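Local coordinates for protein SidF, inhibitor of growth family, member 3 (Legionella pneumophila subsp. pneumophila, PDB 4FYE) that probably dephosphorylates phosphoinositide lipids, acting as a phosphatidylinositol phosphate phosphatase, at residues R443-N446 and Q447-D451; P479-S482 and D483-Q487; E490-N493 and A494-E497; S544-Y547 and E548-Q552; N551-D554 and A555-A559. The protein carries 1 engineered substitution. All coordinates share one frame; numbering follows the deposited sequence.

How the interactions relate
The five contacts are local, each between residues three to five positions apart on helical or helix-entry chain, and they follow one another along the sequence, with interactions 4 and 5 sharing Asn551 and Gln552. Interaction 1 lies on helix 438-458. Interactions 2 and 3, with centres about 17 Å apart, sit at and beyond the start of helix 482-514, and interactions 4 and 5, with centres about 11 Å apart, occupy helix 522-583. The last two helices form an antiparallel pair in which interaction 2 faces 4 and 5, while interaction 3 touches interaction 4 but not interaction 5. Interaction 1, its centre about 12 to 18 Å from theirs, touches all four, so helix 438-458 packs against both helices of the pair.

Interaction 1: R443-N446 and Q447-D451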
loop_
_atom_site.group_PDB
_atom_site.type_symbol
_atom_site.label_atom_id
_atom_site.label_comp_id
_atom_site.label_asym_id
_atom_site.label_seq_id
_atom_site.Cartn_x
_atom_site.Cartn_y
_atom_site.Cartn_z
ATOM N N ARG A 443 -0.316 -18.312 -12.725
ATOM C CA ARG A 443 -0.597 -18.928 -11.433
ATOM C C ARG A 443 -1.607 -18.086 -10.610
ATOM O O ARG A 443 -2.693 -18.585 -10.226
ATOM C CB ARG A 443 0.707 -19.060 -10.675
ATOM C CG ARG A 443 0.600 -19.644 -9.259
ATOM C CD ARG A 443 1.918 -20.328 -8.928
ATOM N NE ARG A 443 1.925 -20.834 -7.577
ATOM C CZ ARG A 443 2.301 -20.137 -6.512
ATOM N NH1 ARG A 443 2.749 -18.901 -6.654
ATOM N NH2 ARG A 443 2.274 -20.720 -5.306
ATOM N N PHE A 444 -1.251 -16.815 -10.367
ATOM C CA PHE A 444 -2.101 -15.876 -9.609
ATOM C C PHE A 444 -3.517 -15.828 -10.189
ATOM O O PHE A 444 -4.504 -15.946 -9.468
ATOM C CB PHE A 444 -1.445 -14.490 -9.626
ATOM C CG PHE A 444 -2.267 -13.403 -8.978
ATOM C CD1 PHE A 444 -2.191 -13.173 -7.617
ATOM C CD2 PHE A 444 -3.105 -12.600 -9.753
ATOM C CE1 PHE A 444 -2.936 -12.160 -7.028
ATOM C CE2 PHE A 444 -3.831 -11.588 -9.186
ATOM C CZ PHE A 444 -3.755 -11.365 -7.810
ATOM N N VAL A 445 -3.641 -15.721 -11.500
ATOM C CA VAL A 445 -4.966 -15.671 -12.053
ATOM C C VAL A 445 -5.725 -16.943 -11.688
ATOM O O VAL A 445 -6.875 -16.890 -11.201
ATOM C CB VAL A 445 -4.954 -15.344 -13.564
ATOM C CG1 VAL A 445 -6.305 -15.644 -14.203
ATOM C CG2 VAL A 445 -4.608 -13.866 -13.782
ATOM N N ASN A 446 -5.092 -18.100 -11.865
ATOM C CA ASN A 446 -5.767 -19.373 -11.508
ATOM C C ASN A 446 -6.172 -19.398 -10.011
ATOM O O ASN A 446 -7.291 -19.780 -9.643
ATOM C CB ASN A 446 -4.855 -20.551 -11.782
ATOM C CG ASN A 446 -4.678 -20.834 -13.232
ATOM O OD1 ASN A 446 -5.582 -20.594 -14.056
ATOM N ND2 ASN A 446 -3.501 -21.386 -13.576
ATOM N N GLN A 447 -5.263 -18.978 -9.150
ATOM C CA GLN A 447 -5.565 -19.026 -7.713
ATOM C C GLN A 447 -6.802 -18.223 -7.390
ATOM O O GLN A 447 -7.716 -18.723 -6.756
ATOM C CB GLN A 447 -4.416 -18.469 -6.917
ATOM C CG GLN A 447 -3.129 -19.225 -7.150
ATOM C CD GLN A 447 -1.959 -18.636 -6.384
ATOM O OE1 GLN A 447 -1.656 -17.449 -6.475
ATOM N NE2 GLN A 447 -1.301 -19.478 -5.612
ATOM N N MET A 448 -6.830 -16.989 -7.881
ATOM C CA MET A 448 -7.861 -16.018 -7.532
ATOM C C MET A 448 -9.136 -16.465 -8.174
ATOM O O MET A 448 -10.213 -16.294 -7.628
ATOM C CB MET A 448 -7.489 -14.602 -8.064
ATOM C CG MET A 448 -6.271 -13.963 -7.395
ATOM S SD MET A 448 -6.610 -13.619 -5.653
ATOM C CE MET A 448 -7.621 -12.123 -5.745
ATOM N N THR A 449 -9.035 -17.030 -9.357
ATOM C CA THR A 449 -10.235 -17.526 -9.931
ATOM C C THR A 449 -10.761 -18.763 -9.163
ATOM O O THR A 449 -11.948 -18.825 -8.857
ATOM C CB THR A 449 -10.214 -17.638 -11.494
ATOM O OG1 THR A 449 -10.781 -18.882 -11.878
ATOM C CG2 THR A 449 -8.832 -17.523 -12.123
ATOM N N ASP A 450 -9.901 -19.718 -8.806
ATOM C CA ASP A 450 -10.333 -20.865 -7.941
ATOM C C ASP A 450 -10.969 -20.369 -6.597
ATOM O O ASP A 450 -12.061 -20.824 -6.217
ATOM C CB ASP A 450 -9.185 -21.905 -7.739
ATOM C CG ASP A 450 -8.817 -22.711 -9.076
ATOM O OD1 ASP A 450 -9.716 -23.364 -9.666
ATOM O OD2 ASP A 450 -7.634 -22.731 -9.539
ATOM N N ASP A 451 -10.338 -19.374 -5.935
ATOM C CA ASP A 451 -10.899 -18.787 -4.696
ATOM C C ASP A 451 -12.260 -18.220 -4.948
ATOM O O ASP A 451 -13.128 -18.276 -4.083
ATOM C CB ASP A 451 -10.062 -17.633 -4.150
ATOM C CG ASP A 451 -8.683 -18.037 -3.780
ATOM O OD1 ASP A 451 -8.328 -19.216 -3.981
ATOM O OD2 ASP A 451 -7.941 -17.179 -3.295
#
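Phe444 and Met448 supply the apolar part of this helical turn. Met448 CG rides over one face of the Phe444 ring, 3.8 Å from its centroid and 15° off the normal, a CH-pi contact. The bend at chi2 of the methionine then leaves SD oblique to the ring, 4.7 Å from the centroid, as a Met-aromatic contact. Both side chains also pack on Met631 of helix 626-637.

A polar contact lies beside it: Gln447 NE2 sits over the centre of one face of the Arg443 guanidinium, 3.8 Å from CZ, with the amide and guanidinium planes 42° apart. This amide covers a face and leaves the arginine N-H groups to point elsewhere, NH1 toward Asp385 and Gln440.

Backbone bonds set the spacing, with Met448 N to Phe444 O at 3.0 Å and Asp450 N to Asn446 O at 2.7 Å. On the side toward helix 522-583, Asn446 bonds through ND2 to His550 and through OD1 to Arg557, which also makes a salt bridge with Asp450 OD1.

The buried helix thus divides its chemistry, with sulfur and ring packing on one flank and, on another, the polar groups of Asn446 and Asp450 taken up by helix 522-583.

Interaction 2: P479-S482 and D483-Q487; sequences PDVS and DLNQQ
The carboxamide of Asn485 meets Val481 through its nitrogen end: the methyl CG1 lies 3.4 Å from ND2 and stands out of the amide plane, with the two side chains crossing at a slant. ND2 also has a weak hydrogen bond to Asp450 OD1 on helix 438-458, so one end of the amide is occupied by both an apolar and a polar neighbour. The other flat group, the Asp480 carboxylate, takes the Ser482 hydroxyl nearly along the C-O direction of OD2, with OG at 2.6 Å. The same oxygen receives a weak bond from Ser482 N at 3.4 Å, which has the two-residue spacing of an Asx turn.

Val481 divides its branches between two neighbours. Its chi1 of 77° wedges CG1 between the backbone N and the carbonyl carbon, facing the asparagine, and puts CG2 against Leu484 CD1 at 3.5 Å, where the side chains cross at about a right angle. Both residues pack further on Ile553 of helix 522-583.

Two backbone bonds start the helical pattern: Asn485 N reaches Val481 O at 3.0 Å, and Gln486 N reaches Ser482 O at 2.9 Å.

Together these features mark the N-terminal entry of helix 482-514. Val481 holds the N-cap position without a capping group of its own, while the aspartate before it takes the Ser482 hydroxyl and, weakly, its N-H, and the apolar branches begin the face turned to helix 522-583, in a region predicted to form a coiled coil.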
loop_
_atom_site.group_PDB
_atom_site.type_symbol
_atom_site.label_atom_id
_atom_site.label_comp_id
_atom_site.label_asym_id
_atom_site.label_seq_id
_atom_site.Cartn_x
_atom_site.Cartn_y
_atom_site.Cartn_z
ATOM N N PRO A 479 -13.877 -24.125 -17.355
ATOM C CA PRO A 479 -13.747 -25.503 -17.808
ATOM C C PRO A 479 -13.291 -26.452 -16.694
ATOM O O PRO A 479 -12.584 -26.047 -15.791
ATOM C CB PRO A 479 -12.708 -25.412 -18.935
ATOM C CG PRO A 479 -11.992 -24.117 -18.731
ATOM C CD PRO A 479 -12.698 -23.301 -17.681
ATOM N N ASP A 480 -13.713 -27.709 -16.775
ATOM C CA ASP A 480 -13.397 -28.736 -15.781
ATOM C C ASP A 480 -11.899 -29.004 -15.742
ATOM O O ASP A 480 -11.335 -29.678 -16.614
ATOM C CB ASP A 480 -14.170 -30.029 -16.112
ATOM C CG ASP A 480 -13.966 -31.143 -15.079
ATOM O OD1 ASP A 480 -14.502 -32.258 -15.350
ATOM O OD2 ASP A 480 -13.308 -30.926 -14.016
ATOM N N VAL A 481 -11.265 -28.493 -14.705
ATOM C CA VAL A 481 -9.823 -28.589 -14.583
ATOM C C VAL A 481 -9.410 -29.176 -13.223
ATOM O O VAL A 481 -8.284 -28.996 -12.745
ATOM C CB VAL A 481 -9.211 -27.201 -14.855
ATOM C CG1 VAL A 481 -9.369 -26.275 -13.652
ATOM C CG2 VAL A 481 -7.774 -27.323 -15.328
ATOM N N SER A 482 -10.341 -29.917 -12.634
ATOM C CA SER A 482 -10.191 -30.487 -11.289
ATOM C C SER A 482 -8.971 -31.384 -11.234
ATOM O O SER A 482 -8.271 -31.465 -10.207
ATOM C CB SER A 482 -11.434 -31.303 -10.926
ATOM O OG SER A 482 -12.600 -30.802 -11.566
ATOM N N ASP A 483 -8.748 -32.035 -12.378
ATOM C CA ASP A 483 -7.627 -32.907 -12.628
ATOM C C ASP A 483 -6.295 -32.248 -12.328
ATOM O O ASP A 483 -5.613 -32.604 -11.366
ATOM C CB ASP A 483 -7.662 -33.361 -14.080
ATOM C CG ASP A 483 -7.220 -34.792 -14.229
ATOM O OD1 ASP A 483 -6.948 -35.408 -13.163
ATOM O OD2 ASP A 483 -7.169 -35.305 -15.384
ATOM N N LEU A 484 -5.929 -31.269 -13.148
ATOM C CA LEU A 484 -4.671 -30.567 -12.942
ATOM C C LEU A 484 -4.606 -29.851 -11.592
ATOM O O LEU A 484 -3.530 -29.738 -11.002
ATOM C CB LEU A 484 -4.404 -29.615 -14.083
ATOM C CG LEU A 484 -4.370 -30.221 -15.485
ATOM C CD1 LEU A 484 -5.066 -29.273 -16.456
ATOM C CD2 LEU A 484 -2.931 -30.468 -15.920
ATOM N N ASN A 485 -5.750 -29.382 -11.093
ATOM C CA ASN A 485 -5.800 -28.736 -9.757
ATOM C C ASN A 485 -5.370 -29.709 -8.650
ATOM O O ASN A 485 -4.590 -29.342 -7.760
ATOM C CB ASN A 485 -7.182 -28.118 -9.467
ATOM C CG ASN A 485 -7.252 -26.638 -9.833
ATOM O OD1 ASN A 485 -6.310 -25.892 -9.602
ATOM N ND2 ASN A 485 -8.376 -26.208 -10.384
ATOM N N GLN A 486 -5.858 -30.957 -8.749
ATOM C CA GLN A 486 -5.456 -32.063 -7.869
ATOM C C GLN A 486 -3.944 -32.308 -7.889
ATOM O O GLN A 486 -3.287 -32.398 -6.840
ATOM C CB GLN A 486 -6.175 -33.353 -8.297
ATOM C CG GLN A 486 -6.258 -34.426 -7.227
ATOM C CD GLN A 486 -7.136 -33.992 -6.063
ATOM O OE1 GLN A 486 -8.235 -34.508 -5.903
ATOM N NE2 GLN A 486 -6.665 -33.024 -5.261
ATOM N N GLN A 487 -3.414 -32.402 -9.104
ATOM C CA GLN A 487 -1.993 -32.593 -9.342
ATOM C C GLN A 487 -1.100 -31.459 -8.781
ATOM O O GLN A 487 0.093 -31.674 -8.510
ATOM C CB GLN A 487 -1.777 -32.703 -10.851
ATOM C CG GLN A 487 -2.417 -33.913 -11.534
ATOM C CD GLN A 487 -1.785 -34.156 -12.915
ATOM O OE1 GLN A 487 -2.494 -34.406 -13.900
ATOM N NE2 GLN A 487 -0.449 -34.063 -12.977
#

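Interaction 3: E490-N493 and A494-E497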
loop_
_atom_site.group_PDB
_atom_site.type_symbol
_atom_site.label_atom_id
_atom_site.label_comp_id
_atom_site.label_asym_id
_atom_site.label_seq_id
_atom_site.Cartn_x
_atom_site.Cartn_y
_atom_site.Cartn_z
ATOM N N GLU A 490 -1.533 -31.482 -4.632
ATOM C CA GLU A 490 -0.594 -32.562 -4.271
ATOM C C GLU A 490 0.876 -32.083 -4.300
ATOM O O GLU A 490 1.585 -32.193 -3.278
ATOM C CB GLU A 490 -0.782 -33.845 -5.114
ATOM C CG GLU A 490 -2.051 -34.624 -4.828
ATOM C CD GLU A 490 -2.316 -35.727 -5.864
ATOM O OE1 GLU A 490 -2.293 -35.446 -7.088
ATOM O OE2 GLU A 490 -2.549 -36.891 -5.451
ATOM N N LYS A 491 1.347 -31.523 -5.417
ATOM C CA LYS A 491 2.752 -31.088 -5.378
ATOM C C LYS A 491 3.081 -29.936 -4.442
ATOM O O LYS A 491 4.187 -29.881 -3.899
ATOM C CB LYS A 491 3.399 -30.883 -6.741
ATOM C CG LYS A 491 4.917 -31.025 -6.616
ATOM C CD LYS A 491 5.694 -30.321 -7.736
ATOM C CE LYS A 491 5.451 -30.921 -9.123
ATOM N NZ LYS A 491 6.204 -32.182 -9.436
ATOM N N GLU A 492 2.139 -29.022 -4.251
ATOM C CA GLU A 492 2.388 -27.898 -3.345
ATOM C C GLU A 492 2.492 -28.405 -1.912
ATOM O O GLU A 492 3.301 -27.918 -1.117
ATOM C CB GLU A 492 1.331 -26.798 -3.484
ATOM C CG GLU A 492 1.784 -25.447 -2.918
ATOM C CD GLU A 492 2.404 -24.476 -3.938
ATOM O OE1 GLU A 492 1.706 -23.983 -4.873
ATOM O OE2 GLU A 492 3.605 -24.154 -3.776
ATOM N N ASN A 493 1.707 -29.425 -1.594
ATOM C CA ASN A 493 1.894 -30.146 -0.324
ATOM C C ASN A 493 3.268 -30.848 -0.096
ATOM O O ASN A 493 3.808 -30.788 1.008
ATOM C CB ASN A 493 0.661 -30.987 -0.029
ATOM C CG ASN A 493 -0.564 -30.107 0.296
ATOM O OD1 ASN A 493 -0.434 -28.996 0.827
ATOM N ND2 ASN A 493 -1.747 -30.598 -0.021
ATOM N N ALA A 494 3.874 -31.400 -1.149
ATOM C CA ALA A 494 5.263 -31.930 -1.101
ATOM C C ALA A 494 6.367 -30.902 -0.719
ATOM O O ALA A 494 7.401 -31.244 -0.087
ATOM C CB ALA A 494 5.605 -32.594 -2.430
ATOM N N LEU A 495 6.131 -29.654 -1.123
ATOM C CA LEU A 495 7.024 -28.521 -0.858
ATOM C C LEU A 495 7.103 -28.057 0.573
ATOM O O LEU A 495 8.127 -27.515 1.009
ATOM C CB LEU A 495 6.595 -27.317 -1.696
ATOM C CG LEU A 495 7.237 -27.226 -3.075
ATOM C CD1 LEU A 495 6.645 -26.039 -3.807
ATOM C CD2 LEU A 495 8.748 -27.052 -2.967
ATOM N N LYS A 496 6.006 -28.242 1.293
ATOM C CA LYS A 496 5.869 -27.712 2.651
ATOM C C LYS A 496 7.037 -28.094 3.541
ATOM O O LYS A 496 7.702 -27.218 4.071
ATOM C CB LYS A 496 4.528 -28.113 3.277
ATOM C CG LYS A 496 3.255 -27.750 2.476
ATOM C CD LYS A 496 3.159 -26.321 1.900
ATOM C CE LYS A 496 1.779 -26.048 1.270
ATOM N NZ LYS A 496 1.668 -24.744 0.535
ATOM N N GLU A 497 7.311 -29.394 3.655
ATOM C CA GLU A 497 8.491 -29.907 4.361
ATOM C C GLU A 497 9.790 -29.137 3.968
ATOM O O GLU A 497 10.394 -28.400 4.769
ATOM C CB GLU A 497 8.622 -31.391 4.058
ATOM C CG GLU A 497 9.013 -32.258 5.242
ATOM C CD GLU A 497 9.824 -31.496 6.272
ATOM O OE1 GLU A 497 10.978 -31.123 5.971
ATOM O OE2 GLU A 497 9.300 -31.269 7.385
#
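Lys496 folds back along its own helix: chi1 (-55°) sets CG beside the backbone N, and the bend at chi2 (-47°) draws the aliphatic chain over the Glu492 carbonyl, where CE comes to 3.4 Å from Glu492 O. In Glu492, chi1 (-161°) puts CG 3.5 Å from Lys496 NZ, and the turn at chi2 sends the carboxylate off. The two side chains meet at a slant, methylene to ammonium, and the carboxylate oxygen OE2 stays 4.8 Å from NZ. That oxygen flanks Leu495, 3.6 Å from its CD1, while Asn493 OD1 lies 3.7 Å from Lys496 CE.

The backbone is loosely bonded here. Ala494 N binds Glu490 O at 3.2 Å, but Leu495 N divides itself weakly between Lys491 O and Glu492 O, and Lys496 N makes a weak bond to Asn493 O, three residues back.

Other residues take the charged ends: Lys496 NZ bonds to Asp388 O, and Glu492 has long, weak ion pairs, through OE1 with Arg443 and through OE2 with Lys499.

The opposite charges four residues apart do not touch, though they would probably still attract. The ammonium is anchored by a main-chain oxygen, and the carboxylate, near several cations, would probably remain ionised.

Interaction 4: S544-Y547 and E548-Q552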
loop_
_atom_site.group_PDB
_atom_site.type_symbol
_atom_site.label_atom_id
_atom_site.label_comp_id
_atom_site.label_asym_id
_atom_site.label_seq_id
_atom_site.Cartn_x
_atom_site.Cartn_y
_atom_site.Cartn_z
ATOM N N SER A 544 8.938 -24.984 -10.767
ATOM C CA SER A 544 8.812 -25.217 -12.221
ATOM C C SER A 544 7.678 -26.126 -12.675
ATOM O O SER A 544 6.937 -25.758 -13.585
ATOM C CB SER A 544 10.103 -25.765 -12.808
ATOM O OG SER A 544 11.051 -24.735 -12.899
ATOM N N ALA A 545 7.544 -27.305 -12.074
ATOM C CA ALA A 545 6.574 -28.262 -12.591
ATOM C C ALA A 545 5.152 -27.796 -12.287
ATOM O O ALA A 545 4.230 -27.978 -13.096
ATOM C CB ALA A 545 6.835 -29.670 -12.056
ATOM N N ILE A 546 4.997 -27.181 -11.110
ATOM C CA ILE A 546 3.758 -26.499 -10.685
ATOM C C ILE A 546 3.349 -25.396 -11.666
ATOM O O ILE A 546 2.190 -25.329 -12.111
ATOM C CB ILE A 546 3.926 -25.934 -9.266
ATOM C CG1 ILE A 546 4.001 -27.094 -8.277
ATOM C CG2 ILE A 546 2.776 -24.998 -8.897
ATOM C CD1 ILE A 546 4.374 -26.726 -6.862
ATOM N N TYR A 547 4.301 -24.538 -12.022
ATOM C CA TYR A 547 4.044 -23.574 -13.065
ATOM C C TYR A 547 3.557 -24.249 -14.358
ATOM O O TYR A 547 2.560 -23.801 -14.958
ATOM C CB TYR A 547 5.293 -22.737 -13.322
ATOM C CG TYR A 547 5.514 -21.668 -12.289
ATOM C CD1 TYR A 547 4.457 -20.874 -11.864
ATOM C CD2 TYR A 547 6.789 -21.422 -11.755
ATOM C CE1 TYR A 547 4.652 -19.872 -10.920
ATOM C CE2 TYR A 547 7.005 -20.415 -10.812
ATOM C CZ TYR A 547 5.933 -19.638 -10.393
ATOM O OH TYR A 547 6.094 -18.622 -9.431
ATOM N N GLU A 548 4.237 -25.345 -14.748
ATOM C CA GLU A 548 3.975 -26.050 -16.018
ATOM C C GLU A 548 2.508 -26.433 -16.030
ATOM O O GLU A 548 1.830 -26.341 -17.058
ATOM C CB GLU A 548 4.848 -27.318 -16.166
ATOM C CG GLU A 548 6.233 -27.142 -16.799
ATOM C CD GLU A 548 6.310 -27.591 -18.268
ATOM O OE1 GLU A 548 6.342 -28.824 -18.539
ATOM O OE2 GLU A 548 6.372 -26.706 -19.161
ATOM N N LEU A 549 2.022 -26.831 -14.855
ATOM C CA LEU A 549 0.635 -27.257 -14.691
ATOM C C LEU A 549 -0.327 -26.070 -14.782
ATOM O O LEU A 549 -1.349 -26.140 -15.510
ATOM C CB LEU A 549 0.485 -28.020 -13.378
ATOM C CG LEU A 549 1.156 -29.402 -13.411
ATOM C CD1 LEU A 549 1.095 -30.113 -12.056
ATOM C CD2 LEU A 549 0.550 -30.267 -14.511
ATOM N N HIS A 550 0.020 -24.981 -14.070
ATOM C CA HIS A 550 -0.729 -23.748 -14.176
ATOM C C HIS A 550 -0.831 -23.342 -15.615
ATOM O O HIS A 550 -1.918 -23.000 -16.090
ATOM C CB HIS A 550 -0.148 -22.603 -13.320
ATOM C CG HIS A 550 -0.638 -22.606 -11.868
ATOM N ND1 HIS A 550 -1.939 -22.491 -11.532
ATOM C CD2 HIS A 550 0.049 -22.736 -10.666
ATOM C CE1 HIS A 550 -2.090 -22.569 -10.191
ATOM N NE2 HIS A 550 -0.871 -22.713 -9.661
ATOM N N ASN A 551 0.278 -23.411 -16.340
ATOM C CA ASN A 551 0.253 -22.963 -17.734
ATOM C C ASN A 551 -0.728 -23.793 -18.560
ATOM O O ASN A 551 -1.390 -23.277 -19.447
ATOM C CB ASN A 551 1.667 -22.907 -18.339
ATOM C CG ASN A 551 2.506 -21.773 -17.726
ATOM O OD1 ASN A 551 3.730 -21.871 -17.565
ATOM N ND2 ASN A 551 1.835 -20.688 -17.361
ATOM N N GLN A 552 -0.884 -25.060 -18.219
ATOM C CA GLN A 552 -1.879 -25.863 -18.930
ATOM C C GLN A 552 -3.307 -25.453 -18.544
ATOM O O GLN A 552 -4.225 -25.473 -19.378
ATOM C CB GLN A 552 -1.668 -27.358 -18.679
ATOM C CG GLN A 552 -0.409 -27.951 -19.303
ATOM C CD GLN A 552 -0.168 -29.357 -18.773
ATOM O OE1 GLN A 552 -0.927 -30.292 -19.076
ATOM N NE2 GLN A 552 0.870 -29.504 -17.946
#
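Asn551 N binds Tyr547 O at 2.7 Å, and His550 N binds Ile546 O at 2.9 Å with a nearly straight N-H angle of 171°. Glu548 N reaches Ser544 O at 3.0 Å. Leu549 N is shared: its main bond goes to Ala545 O at 3.0 Å, and a weak one to Ile546 O. Beyond the backbone, His550 ND1 is hydrogen-bonded to Asn446 ND2, and Tyr547 OH to Gln440, both on helix 438-458.

These residues form successive turns of helix 522-583, which runs antiparallel to helix 482-514 as the second arm of a helical hairpin, within a predicted coiled coil. Ala545 and Ile546 touch Lys491 on the first arm, whereas Leu549 and His550 touch Ile488.

Within the turn, Ile546 and His550 lie side by side and point the same way. With chi1 of the isoleucine at -69°, CG1 lies beside the backbone N and CG2 opposite it, which puts that methyl 4.0 Å from His550 CD2. Leu549 CG rests 3.4 Å from Ala545 O, and Glu548 CB packs against the same carbonyl oxygen at 3.2 Å before the chain bends at chi2 and carries the carboxylate away from the turn.

Interaction 5: N551-D554 and A555-A559; sequences NQID and ALRKA
Ala555 N, Arg557 N and Lys558 N bind the carbonyl oxygens of Asn551, Ile553 and Asp554 in i to i+4 alpha-helical steps, the first long at 3.3 Å from Ala555 N to Asn551 O and the last short at 2.7 Å from Lys558 N to Asp554 O.

Ile553 and Arg557 carry the side-chain contact, lying alongside each other and pointing the same way. The methyl CG2 of the isoleucine is the touching branch: it lies 3.6 Å from Arg557 CD and 3.8 Å from CZ, and is notably tight against NH1 at 3.0 Å. It approaches the guanidinium obliquely. The arginine gets there by an unusual start, with chi1 at -96° and chi2 at 134°, after which the chain runs extended to the guanidinium. Its charged end is held by Asp450 and Asn446 of helix 438-458, so aliphatic packing and a polar grip both act on the group.

Lesser contacts line the carbonyls: Lys558 CB lies 3.3 Å from Asp554 O before its chain leads away, and Leu556 CB is 3.6 Å from Ile553 O. Asp554 OD1 is hydrogen-bonded to Tyr613 OH of helix 590-614.

Ile553 also packs on Leu484 and Ile488 of helix 482-514 and on Val481 just before it. Helix 522-583 is thus the second arm of an antiparallel helical hairpin with helix 482-514, in a region predicted to form a coiled coil, and through Arg557 it packs on helix 438-458 as well.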
loop_
_atom_site.group_PDB
_atom_site.type_symbol
_atom_site.label_atom_id
_atom_site.label_comp_id
_atom_site.label_asym_id
_atom_site.label_seq_id
_atom_site.Cartn_x
_atom_site.Cartn_y
_atom_site.Cartn_z
ATOM N N ASN A 551 0.278 -23.411 -16.340
ATOM C CA ASN A 551 0.253 -22.963 -17.734
ATOM C C ASN A 551 -0.728 -23.793 -18.560
ATOM O O ASN A 551 -1.390 -23.277 -19.447
ATOM C CB ASN A 551 1.667 -22.907 -18.339
ATOM C CG ASN A 551 2.506 -21.773 -17.726
ATOM O OD1 ASN A 551 3.730 -21.871 -17.565
ATOM N ND2 ASN A 551 1.835 -20.688 -17.361
ATOM N N GLN A 552 -0.884 -25.060 -18.219
ATOM C CA GLN A 552 -1.879 -25.863 -18.930
ATOM C C GLN A 552 -3.307 -25.453 -18.544
ATOM O O GLN A 552 -4.225 -25.473 -19.378
ATOM C CB GLN A 552 -1.668 -27.358 -18.679
ATOM C CG GLN A 552 -0.409 -27.951 -19.303
ATOM C CD GLN A 552 -0.168 -29.357 -18.773
ATOM O OE1 GLN A 552 -0.927 -30.292 -19.076
ATOM N NE2 GLN A 552 0.870 -29.504 -17.946
ATOM N N ILE A 553 -3.497 -25.071 -17.284
ATOM C CA ILE A 553 -4.822 -24.610 -16.867
ATOM C C ILE A 553 -5.211 -23.298 -17.573
ATOM O O ILE A 553 -6.335 -23.136 -18.072
ATOM C CB ILE A 553 -4.909 -24.508 -15.340
ATOM C CG1 ILE A 553 -4.836 -25.928 -14.771
ATOM C CG2 ILE A 553 -6.158 -23.733 -14.910
ATOM C CD1 ILE A 553 -4.829 -26.056 -13.263
ATOM N N ASP A 554 -4.249 -22.392 -17.638
ATOM C CA ASP A 554 -4.386 -21.120 -18.325
ATOM C C ASP A 554 -4.942 -21.264 -19.749
ATOM O O ASP A 554 -5.969 -20.666 -20.090
ATOM C CB ASP A 554 -3.000 -20.476 -18.387
ATOM C CG ASP A 554 -3.054 -18.984 -18.278
ATOM O OD1 ASP A 554 -2.307 -18.338 -19.033
ATOM O OD2 ASP A 554 -3.838 -18.466 -17.443
ATOM N N ALA A 555 -4.252 -22.077 -20.555
ATOM C CA ALA A 555 -4.668 -22.422 -21.926
ATOM C C ALA A 555 -6.157 -22.714 -22.050
ATOM O O ALA A 555 -6.846 -22.157 -22.915
ATOM C CB ALA A 555 -3.877 -23.627 -22.424
ATOM N N LEU A 556 -6.633 -23.588 -21.169
ATOM C CA LEU A 556 -8.024 -23.999 -21.170
ATOM C C LEU A 556 -8.956 -22.915 -20.649
ATOM O O LEU A 556 -10.069 -22.749 -21.146
ATOM C CB LEU A 556 -8.198 -25.279 -20.364
ATOM C CG LEU A 556 -7.637 -26.532 -21.060
ATOM C CD1 LEU A 556 -7.553 -27.636 -20.025
ATOM C CD2 LEU A 556 -8.435 -26.982 -22.291
ATOM N N ARG A 557 -8.518 -22.149 -19.667
ATOM C CA ARG A 557 -9.365 -21.040 -19.249
ATOM C C ARG A 557 -9.487 -20.051 -20.402
ATOM O O ARG A 557 -10.574 -19.534 -20.702
ATOM C CB ARG A 557 -8.875 -20.418 -17.942
ATOM C CG ARG A 557 -9.624 -20.986 -16.716
ATOM C CD ARG A 557 -8.736 -21.371 -15.526
ATOM N NE ARG A 557 -9.564 -21.751 -14.383
ATOM C CZ ARG A 557 -9.131 -22.162 -13.192
ATOM N NH1 ARG A 557 -7.845 -22.273 -12.919
ATOM N NH2 ARG A 557 -10.008 -22.473 -12.256
ATOM N N LYS A 558 -8.374 -19.865 -21.092
ATOM C CA LYS A 558 -8.273 -18.860 -22.135
ATOM C C LYS A 558 -9.267 -19.212 -23.250
ATOM O O LYS A 558 -10.141 -18.420 -23.601
ATOM C CB LYS A 558 -6.821 -18.803 -22.630
ATOM C CG LYS A 558 -6.507 -17.821 -23.759
ATOM C CD LYS A 558 -4.989 -17.749 -23.935
ATOM C CE LYS A 558 -4.465 -16.392 -24.389
ATOM N NZ LYS A 558 -4.583 -16.281 -25.848
ATOM N N ALA A 559 -9.164 -20.419 -23.776
ATOM C CA ALA A 559 -10.089 -20.834 -24.827
ATOM C C ALA A 559 -11.547 -20.816 -24.346
ATOM O O ALA A 559 -12.456 -20.527 -25.137
ATOM C CB ALA A 559 -9.724 -22.211 -25.360
#